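PDB 5F47: aminoglycoside acetyltransferase meta-AAC0020, which probably transfers an acetyl group from acetyl-coenzyme A to an amino group of aminoglycoside antibiotics, as a resistance enzyme of the GNAT family. Local coordinates for residues 18-24 with 48-53; 56-60 with 72-76; 64-69 with 95-99. All coordinates share one frame; numbering follows the deposited sequence.

Contact 1 (18-24 with 48-53); sequences ENDLPKF and LQKLLN. With CA (calcium ion), chain I.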
loop_
_atom_site.group_PDB
_atom_site.type_symbol
_atom_site.label_atom_id
_atom_site.label_comp_id
_atom_site.label_asym_id
_atom_site.label_seq_id
_atom_site.Cartn_x
_atom_site.Cartn_y
_atom_site.Cartn_z
ATOM N N GLU B 18 -6.124 -1.976 20.962
ATOM C CA GLU B 18 -7.444 -2.466 20.565
ATOM C C GLU B 18 -8.591 -1.803 21.330
ATOM O O GLU B 18 -9.716 -1.785 20.843
ATOM C CB GLU B 18 -7.524 -3.984 20.728
ATOM C CG GLU B 18 -6.660 -4.744 19.740
ATOM C CD GLU B 18 -6.901 -6.239 19.792
ATOM O OE1 GLU B 18 -7.450 -6.723 20.806
ATOM O OE2 GLU B 18 -6.552 -6.930 18.811
ATOM N N ASN B 19 -8.308 -1.230 22.496
ATOM C CA ASN B 19 -9.348 -0.557 23.271
ATOM C C ASN B 19 -9.527 0.908 22.868
ATOM O O ASN B 19 -10.235 1.660 23.535
ATOM C CB ASN B 19 -9.053 -0.672 24.777
ATOM C CG ASN B 19 -7.862 0.172 25.232
ATOM O OD1 ASN B 19 -7.047 0.622 24.431
ATOM N ND2 ASN B 19 -7.757 0.370 26.546
ATOM N N ASP B 20 -8.908 1.309 21.757
ATOM C CA ASP B 20 -8.886 2.725 21.387
ATOM C C ASP B 20 -9.798 3.125 20.227
ATOM O O ASP B 20 -9.521 4.100 19.537
ATOM C CB ASP B 20 -7.447 3.158 21.065
ATOM C CG ASP B 20 -6.609 3.380 22.318
ATOM O OD1 ASP B 20 -7.123 3.999 23.275
ATOM O OD2 ASP B 20 -5.434 2.955 22.347
ATOM N N LEU B 21 -10.903 2.411 20.028
ATOM C CA LEU B 21 -11.849 2.819 18.987
ATOM C C LEU B 21 -12.274 4.292 19.084
ATOM O O LEU B 21 -12.363 4.955 18.051
ATOM C CB LEU B 21 -13.089 1.930 18.990
ATOM C CG LEU B 21 -14.051 2.191 17.828
ATOM C CD1 LEU B 21 -13.353 2.077 16.475
ATOM C CD2 LEU B 21 -15.231 1.239 17.912
ATOM N N PRO B 22 -12.546 4.816 20.302
ATOM C CA PRO B 22 -12.930 6.235 20.331
ATOM C C PRO B 22 -11.874 7.177 19.763
ATOM O O PRO B 22 -12.237 8.106 19.040
ATOM C CB PRO B 22 -13.142 6.508 21.827
ATOM C CG PRO B 22 -13.553 5.201 22.371
ATOM C CD PRO B 22 -12.694 4.209 21.641
ATOM N N LYS B 23 -10.598 6.948 20.073
ATOM C CA LYS B 23 -9.545 7.790 19.520
ATOM C C LYS B 23 -9.400 7.566 18.019
ATOM O O LYS B 23 -9.089 8.496 17.283
ATOM C CB LYS B 23 -8.214 7.539 20.232
ATOM C CG LYS B 23 -8.165 8.153 21.626
ATOM C CD LYS B 23 -6.895 7.754 22.360
ATOM C CE LYS B 23 -6.872 8.315 23.779
ATOM N NZ LYS B 23 -5.745 7.743 24.568
ATOM N N PHE B 24 -9.630 6.335 17.565
ATOM C CA PHE B 24 -9.571 6.024 16.137
ATOM C C PHE B 24 -10.647 6.825 15.392
ATOM O O PHE B 24 -10.367 7.441 14.359
ATOM C CB PHE B 24 -9.753 4.516 15.936
ATOM C CG PHE B 24 -9.482 4.010 14.531
ATOM C CD1 PHE B 24 -8.666 4.692 13.631
ATOM C CD2 PHE B 24 -10.059 2.814 14.123
ATOM C CE1 PHE B 24 -8.446 4.177 12.341
ATOM C CE2 PHE B 24 -9.837 2.292 12.870
ATOM C CZ PHE B 24 -9.038 2.969 11.968
ATOM N N LEU B 48 -14.913 -0.816 12.018
ATOM C CA LEU B 48 -13.738 -0.077 12.450
ATOM C C LEU B 48 -13.008 -0.820 13.566
ATOM O O LEU B 48 -11.772 -0.804 13.613
ATOM C CB LEU B 48 -14.129 1.332 12.900
ATOM C CG LEU B 48 -14.648 2.260 11.796
ATOM C CD1 LEU B 48 -15.054 3.602 12.385
ATOM C CD2 LEU B 48 -13.593 2.432 10.699
ATOM N N GLN B 49 -13.749 -1.484 14.446
ATOM C CA GLN B 49 -13.112 -2.254 15.506
ATOM C C GLN B 49 -12.327 -3.422 14.920
ATOM O O GLN B 49 -11.215 -3.711 15.357
ATOM C CB GLN B 49 -14.137 -2.771 16.516
ATOM C CG GLN B 49 -13.512 -3.519 17.703
ATOM C CD GLN B 49 -12.666 -2.612 18.573
ATOM O OE1 GLN B 49 -13.175 -1.648 19.144
ATOM N NE2 GLN B 49 -11.366 -2.915 18.682
ATOM N N LYS B 50 -12.910 -4.093 13.935
ATOM C CA LYS B 50 -12.245 -5.210 13.264
ATOM C C LYS B 50 -10.922 -4.769 12.648
ATOM O O LYS B 50 -9.901 -5.456 12.758
ATOM C CB LYS B 50 -13.161 -5.803 12.191
ATOM C CG LYS B 50 -12.691 -7.125 11.604
ATOM C CD LYS B 50 -13.764 -7.735 10.698
ATOM C CE LYS B 50 -13.247 -8.953 9.936
ATOM N NZ LYS B 50 -14.313 -9.607 9.116
ATOM N N LEU B 51 -10.936 -3.619 11.988
ATOM C CA LEU B 51 -9.702 -3.065 11.432
ATOM C C LEU B 51 -8.661 -2.736 12.515
ATOM O O LEU B 51 -7.499 -3.116 12.389
ATOM C CB LEU B 51 -10.033 -1.827 10.594
ATOM C CG LEU B 51 -8.859 -1.013 10.042
ATOM C CD1 LEU B 51 -7.964 -1.899 9.201
ATOM C CD2 LEU B 51 -9.384 0.163 9.219
ATOM N N LEU B 52 -9.077 -2.065 13.589
ATOM C CA LEU B 52 -8.173 -1.746 14.688
ATOM C C LEU B 52 -7.586 -3.003 15.313
ATOM O O LEU B 52 -6.453 -2.976 15.826
ATOM C CB LEU B 52 -8.907 -0.910 15.740
ATOM C CG LEU B 52 -8.084 -0.200 16.805
ATOM C CD1 LEU B 52 -7.148 0.790 16.135
ATOM C CD2 LEU B 52 -9.017 0.512 17.771
ATOM N N ASN B 53 -8.343 -4.103 15.278
ATOM C CA ASN B 53 -7.886 -5.391 15.811
ATOM C C ASN B 53 -6.847 -6.108 14.948
ATOM O O ASN B 53 -6.177 -7.016 15.429
ATOM C CB ASN B 53 -9.072 -6.355 15.999
ATOM C CG ASN B 53 -9.940 -6.017 17.200
ATOM O OD1 ASN B 53 -9.556 -5.244 18.079
ATOM N ND2 ASN B 53 -11.126 -6.612 17.241
HETATM CA CA CA I . -4.875 -7.409 17.392
HETATM O O HOH W 1 -11.881 -0.112 21.026
HETATM O O HOH W 2 -4.522 -4.951 16.830
HETATM O O HOH W 3 -6.007 -9.322 16.606
HETATM O O HOH W 4 -4.096 -9.130 18.852
HETATM O O HOH W 5 -3.163 -6.475 18.753
#
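The CA atoms of Glu-18 and Asn-53 lie 5.6 Å apart, and near Leu-21 and Gln-49 the start of helix 21-34 passes the C-terminal part of helix 45-53. In the GNAT fold these are the two helices between the first and second strands of the sheet; here a calcium ion ties the loop leading into helix 21-34 to segment 48-53, while apolar side chains pack the helices together. Glu-18 reaches the metal through a chain extended beyond CG and gives it a single carboxylate oxygen, OE2, at 2.2 Å. Asn-53 gives its backbone O at 2.4 Å, while four waters and Asn-55 OD1 complete seven ligands. Gln-49 ties the polar side together. Its chain folds at chi2 (66°), which brings the amide up to the Glu-18 carbonyl, and NE2 donates to Glu-18 O at 2.9 Å, on a lone pair in the carbonyl plane. NE2 also donates to Asn-53 OD1, from above the plane of that carbonyl; one amide nitrogen thus bonds two of the three residues that bind the metal. Gln-49 OE1 accepts from a water that also donates to Glu-18 O and accepts the N-H of Leu-21, at the first turn of the helix; Asp-20, at the N-cap position, bonds back to Ala-17 N instead. On the apolar side Leu-21 CD1 meets Leu-48 CB at 3.7 Å, the two chains crossing near a right angle. Leu-52 pushes CD2 against the backbone N of Leu-21. Deeper in, the edge of the Phe-24 ring faces Leu-48 O, and its CZ touches Leu-51 CD2 at 3.9 Å.

Contact 2 (56-60 with 72-76); sequences NFYVF and LTSYV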
loop_
_atom_site.group_PDB
_atom_site.type_symbol
_atom_site.label_atom_id
_atom_site.label_comp_id
_atom_site.label_asym_id
_atom_site.label_seq_id
_atom_site.Cartn_x
_atom_site.Cartn_y
_atom_site.Cartn_z
ATOM N N ASN B 56 -1.806 -6.235 11.358
ATOM C CA ASN B 56 -1.033 -5.637 10.261
ATOM C C ASN B 56 -1.430 -4.191 9.999
ATOM O O ASN B 56 -1.172 -3.643 8.923
ATOM C CB ASN B 56 -1.214 -6.457 8.998
ATOM C CG ASN B 56 -2.671 -6.657 8.647
ATOM O OD1 ASN B 56 -3.547 -5.872 9.058
ATOM N ND2 ASN B 56 -2.941 -7.690 7.859
ATOM N N PHE B 57 -2.042 -3.572 11.003
ATOM C CA PHE B 57 -2.523 -2.202 10.903
ATOM C C PHE B 57 -2.200 -1.490 12.197
ATOM O O PHE B 57 -2.550 -1.967 13.273
ATOM C CB PHE B 57 -4.038 -2.191 10.636
ATOM C CG PHE B 57 -4.621 -0.826 10.500
ATOM C CD1 PHE B 57 -4.348 -0.064 9.372
ATOM C CD2 PHE B 57 -5.461 -0.305 11.485
ATOM C CE1 PHE B 57 -4.907 1.205 9.220
ATOM C CE2 PHE B 57 -6.021 0.953 11.343
ATOM C CZ PHE B 57 -5.745 1.711 10.207
ATOM N N TYR B 58 -1.515 -0.358 12.096
ATOM C CA TYR B 58 -1.116 0.406 13.280
ATOM C C TYR B 58 -1.393 1.889 13.096
ATOM O O TYR B 58 -1.034 2.481 12.080
ATOM C CB TYR B 58 0.365 0.201 13.596
ATOM C CG TYR B 58 0.713 -1.167 14.097
ATOM C CD1 TYR B 58 0.499 -1.509 15.426
ATOM C CD2 TYR B 58 1.281 -2.109 13.259
ATOM C CE1 TYR B 58 0.835 -2.764 15.908
ATOM C CE2 TYR B 58 1.623 -3.363 13.732
ATOM C CZ TYR B 58 1.391 -3.683 15.052
ATOM O OH TYR B 58 1.735 -4.926 15.529
ATOM N N VAL B 59 -1.975 2.483 14.135
ATOM C CA VAL B 59 -2.379 3.879 14.141
ATOM C C VAL B 59 -1.584 4.622 15.205
ATOM O O VAL B 59 -1.482 4.162 16.346
ATOM C CB VAL B 59 -3.881 4.033 14.442
ATOM C CG1 VAL B 59 -4.298 5.488 14.361
ATOM C CG2 VAL B 59 -4.717 3.195 13.478
ATOM N N PHE B 60 -0.998 5.757 14.836
ATOM C CA PHE B 60 -0.304 6.585 15.815
ATOM C C PHE B 60 -1.030 7.910 15.923
ATOM O O PHE B 60 -1.397 8.493 14.905
ATOM C CB PHE B 60 1.152 6.807 15.412
ATOM C CG PHE B 60 1.981 5.554 15.424
ATOM C CD1 PHE B 60 1.901 4.653 14.373
ATOM C CD2 PHE B 60 2.818 5.269 16.486
ATOM C CE1 PHE B 60 2.651 3.492 14.381
ATOM C CE2 PHE B 60 3.578 4.108 16.491
ATOM C CZ PHE B 60 3.470 3.216 15.434
ATOM N N LEU B 72 -1.561 9.291 12.209
ATOM C CA LEU B 72 -1.301 8.633 10.941
ATOM C C LEU B 72 -1.708 7.178 11.040
ATOM O O LEU B 72 -1.799 6.608 12.122
ATOM C CB LEU B 72 0.170 8.784 10.514
ATOM C CG LEU B 72 1.317 8.064 11.219
ATOM C CD1 LEU B 72 1.359 6.566 10.904
ATOM C CD2 LEU B 72 2.642 8.722 10.806
ATOM N N THR B 73 -1.967 6.587 9.883
ATOM C CA THR B 73 -2.347 5.185 9.778
ATOM C C THR B 73 -1.280 4.477 8.970
ATOM O O THR B 73 -0.686 5.078 8.064
ATOM C CB THR B 73 -3.708 5.027 9.096
ATOM O OG1 THR B 73 -3.669 5.707 7.827
ATOM C CG2 THR B 73 -4.807 5.647 9.954
ATOM N N SER B 74 -1.033 3.208 9.292
ATOM C CA SER B 74 0.019 2.476 8.584
ATOM C C SER B 74 -0.369 0.996 8.446
ATOM O O SER B 74 -1.027 0.427 9.318
ATOM C CB SER B 74 1.387 2.657 9.291
ATOM O OG SER B 74 1.374 2.094 10.590
ATOM N N TYR B 75 0.011 0.418 7.307
ATOM C CA TYR B 75 -0.242 -0.985 6.972
ATOM C C TYR B 75 1.068 -1.739 6.846
ATOM O O TYR B 75 2.003 -1.277 6.185
ATOM C CB TYR B 75 -0.991 -1.098 5.638
ATOM C CG TYR B 75 -2.381 -0.524 5.642
ATOM C CD1 TYR B 75 -2.585 0.831 5.389
ATOM C CD2 TYR B 75 -3.481 -1.330 5.877
ATOM C CE1 TYR B 75 -3.868 1.372 5.382
ATOM C CE2 TYR B 75 -4.787 -0.799 5.871
ATOM C CZ TYR B 75 -4.959 0.562 5.635
ATOM O OH TYR B 75 -6.229 1.102 5.601
ATOM N N VAL B 76 1.107 -2.909 7.461
ATOM C CA VAL B 76 2.234 -3.811 7.279
ATOM C C VAL B 76 2.063 -4.583 5.977
ATOM O O VAL B 76 1.010 -5.200 5.739
ATOM C CB VAL B 76 2.317 -4.783 8.457
ATOM C CG1 VAL B 76 3.463 -5.789 8.257
ATOM C CG2 VAL B 76 2.469 -3.992 9.762
HETATM O O HOH W 6 -1.571 -4.472 6.254
#
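Tyr-58 and Ser-74 sit opposite each other as a hydrogen-bonded pair, and Tyr-58 O is held twice: by a weak, bent bond from Ser-74 N and by Ser-74 OG at 2.9 Å. The hydroxyl gets there because OG stands between the backbone N and the carbonyl carbon (chi1 64°). In return Tyr-58 N donates to Ser-74 O. Beside them Phe-57 and Tyr-75 form a non-hydrogen-bonded pair whose side chains lie side by side, pointing the same way; Phe-57 CD1 lies above one face of the Tyr-75 ring, toward its rim, 3.6 Å from CE2 of that ring. The ring planes are inclined at 54°. These strands, 57-64 and 67-77, form the antiparallel hairpin in the middle of the GNAT sheet. Farther along strand 57-64, toward the hairpin turn, Phe-60 and Leu-72 exchange both backbone bonds and their CD1 atoms meet at 4.0 Å. At the other end Val-76 N bonds Asn-56 O, and a water bridges that oxygen to Val-76 O. Behind Ser-74, Tyr-115 OH of helix 103-117 bonds OG, and Phe-114 of the same helix sets its ring edge-to-face with Tyr-58 and Phe-60. On the other face of the sheet, Tyr-75 OH bonds Glu-78 O of the second subunit.

Contact 3 (64-69 with 95-99); sequences LENKIV and DTNWQ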
loop_
_atom_site.group_PDB
_atom_site.type_symbol
_atom_site.label_atom_id
_atom_site.label_comp_id
_atom_site.label_asym_id
_atom_site.label_seq_id
_atom_site.Cartn_x
_atom_site.Cartn_y
_atom_site.Cartn_z
ATOM N N LEU B 64 -3.292 16.355 22.756
ATOM C CA LEU B 64 -3.164 17.431 23.724
ATOM C C LEU B 64 -4.269 17.194 24.737
ATOM O O LEU B 64 -5.454 17.266 24.399
ATOM C CB LEU B 64 -3.272 18.798 23.064
ATOM C CG LEU B 64 -2.068 19.110 22.178
ATOM C CD1 LEU B 64 -2.260 20.432 21.473
ATOM C CD2 LEU B 64 -0.801 19.155 23.028
ATOM N N GLU B 65 -3.856 16.897 25.969
ATOM C CA GLU B 65 -4.699 16.235 26.958
ATOM C C GLU B 65 -5.230 14.928 26.377
ATOM O O GLU B 65 -4.454 14.016 26.072
ATOM C CB GLU B 65 -5.832 17.148 27.411
ATOM C CG GLU B 65 -5.335 18.330 28.206
ATOM C CD GLU B 65 -6.449 19.249 28.633
ATOM O OE1 GLU B 65 -7.374 18.787 29.337
ATOM O OE2 GLU B 65 -6.394 20.437 28.263
ATOM N N ASN B 66 -6.541 14.829 26.221
ATOM C CA ASN B 66 -7.114 13.654 25.590
ATOM C C ASN B 66 -7.833 14.036 24.306
ATOM O O ASN B 66 -8.765 13.358 23.878
ATOM C CB ASN B 66 -8.060 12.926 26.547
ATOM C CG ASN B 66 -7.935 11.416 26.454
ATOM O OD1 ASN B 66 -8.913 10.714 26.197
ATOM N ND2 ASN B 66 -6.722 10.909 26.654
ATOM N N LYS B 67 -7.393 15.132 23.696
ATOM C CA LYS B 67 -7.903 15.525 22.392
ATOM C C LYS B 67 -6.920 15.144 21.293
ATOM O O LYS B 67 -5.743 15.496 21.349
ATOM C CB LYS B 67 -8.182 17.023 22.329
ATOM C CG LYS B 67 -8.826 17.452 21.015
ATOM C CD LYS B 67 -8.745 18.955 20.799
ATOM C CE LYS B 67 -9.584 19.378 19.601
ATOM N NZ LYS B 67 -9.174 20.707 19.062
ATOM N N ILE B 68 -7.416 14.423 20.294
ATOM C CA ILE B 68 -6.618 14.048 19.140
ATOM C C ILE B 68 -6.368 15.274 18.268
ATOM O O ILE B 68 -7.319 15.916 17.808
ATOM C CB ILE B 68 -7.324 12.958 18.314
ATOM C CG1 ILE B 68 -7.487 11.678 19.135
ATOM C CG2 ILE B 68 -6.580 12.701 17.014
ATOM C CD1 ILE B 68 -6.192 10.988 19.421
ATOM N N VAL B 69 -5.104 15.616 18.052
ATOM C CA VAL B 69 -4.787 16.788 17.247
ATOM C C VAL B 69 -3.966 16.408 16.014
ATOM O O VAL B 69 -3.572 17.260 15.213
ATOM C CB VAL B 69 -4.037 17.845 18.073
ATOM C CG1 VAL B 69 -4.957 18.390 19.178
ATOM C CG2 VAL B 69 -2.749 17.268 18.647
ATOM N N ASP B 95 -4.308 18.643 12.897
ATOM C CA ASP B 95 -5.289 19.709 13.102
ATOM C C ASP B 95 -4.763 21.033 12.555
ATOM O O ASP B 95 -3.634 21.421 12.851
ATOM C CB ASP B 95 -5.593 19.826 14.601
ATOM C CG ASP B 95 -6.776 20.724 14.912
ATOM O OD1 ASP B 95 -6.904 21.815 14.313
ATOM O OD2 ASP B 95 -7.566 20.342 15.799
ATOM N N THR B 96 -5.569 21.723 11.760
ATOM C CA THR B 96 -5.135 22.979 11.157
ATOM C C THR B 96 -4.726 24.014 12.212
ATOM O O THR B 96 -3.891 24.877 11.946
ATOM C CB THR B 96 -6.233 23.568 10.262
ATOM O OG1 THR B 96 -7.434 23.708 11.024
ATOM C CG2 THR B 96 -6.502 22.653 9.079
ATOM N N ASN B 97 -5.293 23.908 13.410
ATOM C CA ASN B 97 -4.965 24.828 14.496
ATOM C C ASN B 97 -3.606 24.557 15.125
ATOM O O ASN B 97 -3.057 25.418 15.820
ATOM C CB ASN B 97 -6.039 24.771 15.584
ATOM C CG ASN B 97 -7.329 25.435 15.161
ATOM O OD1 ASN B 97 -7.329 26.351 14.337
ATOM N ND2 ASN B 97 -8.441 24.976 15.724
ATOM N N TRP B 98 -3.069 23.364 14.891
ATOM C CA TRP B 98 -1.820 22.970 15.544
ATOM C C TRP B 98 -0.708 22.577 14.573
ATOM O O TRP B 98 0.248 21.906 14.965
ATOM C CB TRP B 98 -2.073 21.812 16.517
ATOM C CG TRP B 98 -3.124 22.086 17.562
ATOM C CD1 TRP B 98 -4.434 21.706 17.526
ATOM C CD2 TRP B 98 -2.948 22.796 18.796
ATOM N NE1 TRP B 98 -5.084 22.135 18.659
ATOM C CE2 TRP B 98 -4.194 22.806 19.454
ATOM C CE3 TRP B 98 -1.859 23.424 19.406
ATOM C CZ2 TRP B 98 -4.381 23.423 20.695
ATOM C CZ3 TRP B 98 -2.047 24.032 20.634
ATOM C CH2 TRP B 98 -3.298 24.026 21.265
ATOM N N GLN B 99 -0.822 23.001 13.318
ATOM C CA GLN B 99 0.155 22.631 12.301
ATOM C C GLN B 99 1.421 23.462 12.448
ATOM O O GLN B 99 1.408 24.504 13.103
ATOM C CB GLN B 99 -0.434 22.802 10.900
ATOM C CG GLN B 99 -1.491 21.760 10.552
ATOM C CD GLN B 99 -2.038 21.916 9.147
ATOM O OE1 GLN B 99 -1.956 22.992 8.548
ATOM N NE2 GLN B 99 -2.613 20.837 8.613
HETATM O O HOH W 7 -7.525 22.060 20.678
#
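The type II' β turn from Leu-64 to Lys-67, which closes the central hairpin of the GNAT sheet, and the start of strand 67-77 lie against the loop between strand 86-94 and helix 103-117, with Leu-64, Lys-67 and Val-69 touching Asp-95 and Trp-98. The sequence that begins at Gln-99 fits the Q/RxxGxG/A motif which in GNAT enzymes binds the coenzyme A pyrophosphate, so the contact lies next to a probable cofactor-binding loop. One backbone bond joins the two sides, Asp-95 N to Val-69 O at 2.8 Å. Just beyond it the loop is shaped by an Asx turn: Asp-95, with CG trans to its own N (chi1 -170°), accepts from Asn-97 N through OD1, while its backbone O takes the N-H of Trp-98. That fold of the chain brings the indole back over the hairpin end. Leu-64 CD1 sits squarely above the six-membered ring of Trp-98, 3.4 Å from its centroid and 3° off the normal, a CH-pi contact. Val-69 CG1 packs against Trp-98 CD1 at 3.7 Å, and Ile-103 touches both residues from the helix that follows. The polar edge belongs to Lys-67, whose extended chain carries NZ to a long salt bridge with Asp-95 OD2, 3.7 Å away. A water lying in the plane of the indole accepts from Lys-67 NZ at 2.7 Å and from Trp-98 NE1 at 3.2 Å.

In the fold
Contact 2 is the buried core of the three, at the middle of the sheet; contact 1 is partly buried, and contact 3 lies at the surface. Contacts 1 and 2 meet directly: Phe-24 CZ packs on Phe-57 CE2, 3.7 Å away, and helix 45-53 is followed, after a short linker, by strand 57-64. Both also touch the second subunit, which contact 3 does not. Contacts 2 and 3 share strand 67-77, with centres about 19 Å apart. Chemistry follows place: a ladder of backbone bonds and aromatic rings in contact 2, a calcium ion and bridging amide at the more exposed side of contact 1, and a long ion pair beside an indole in contact 3.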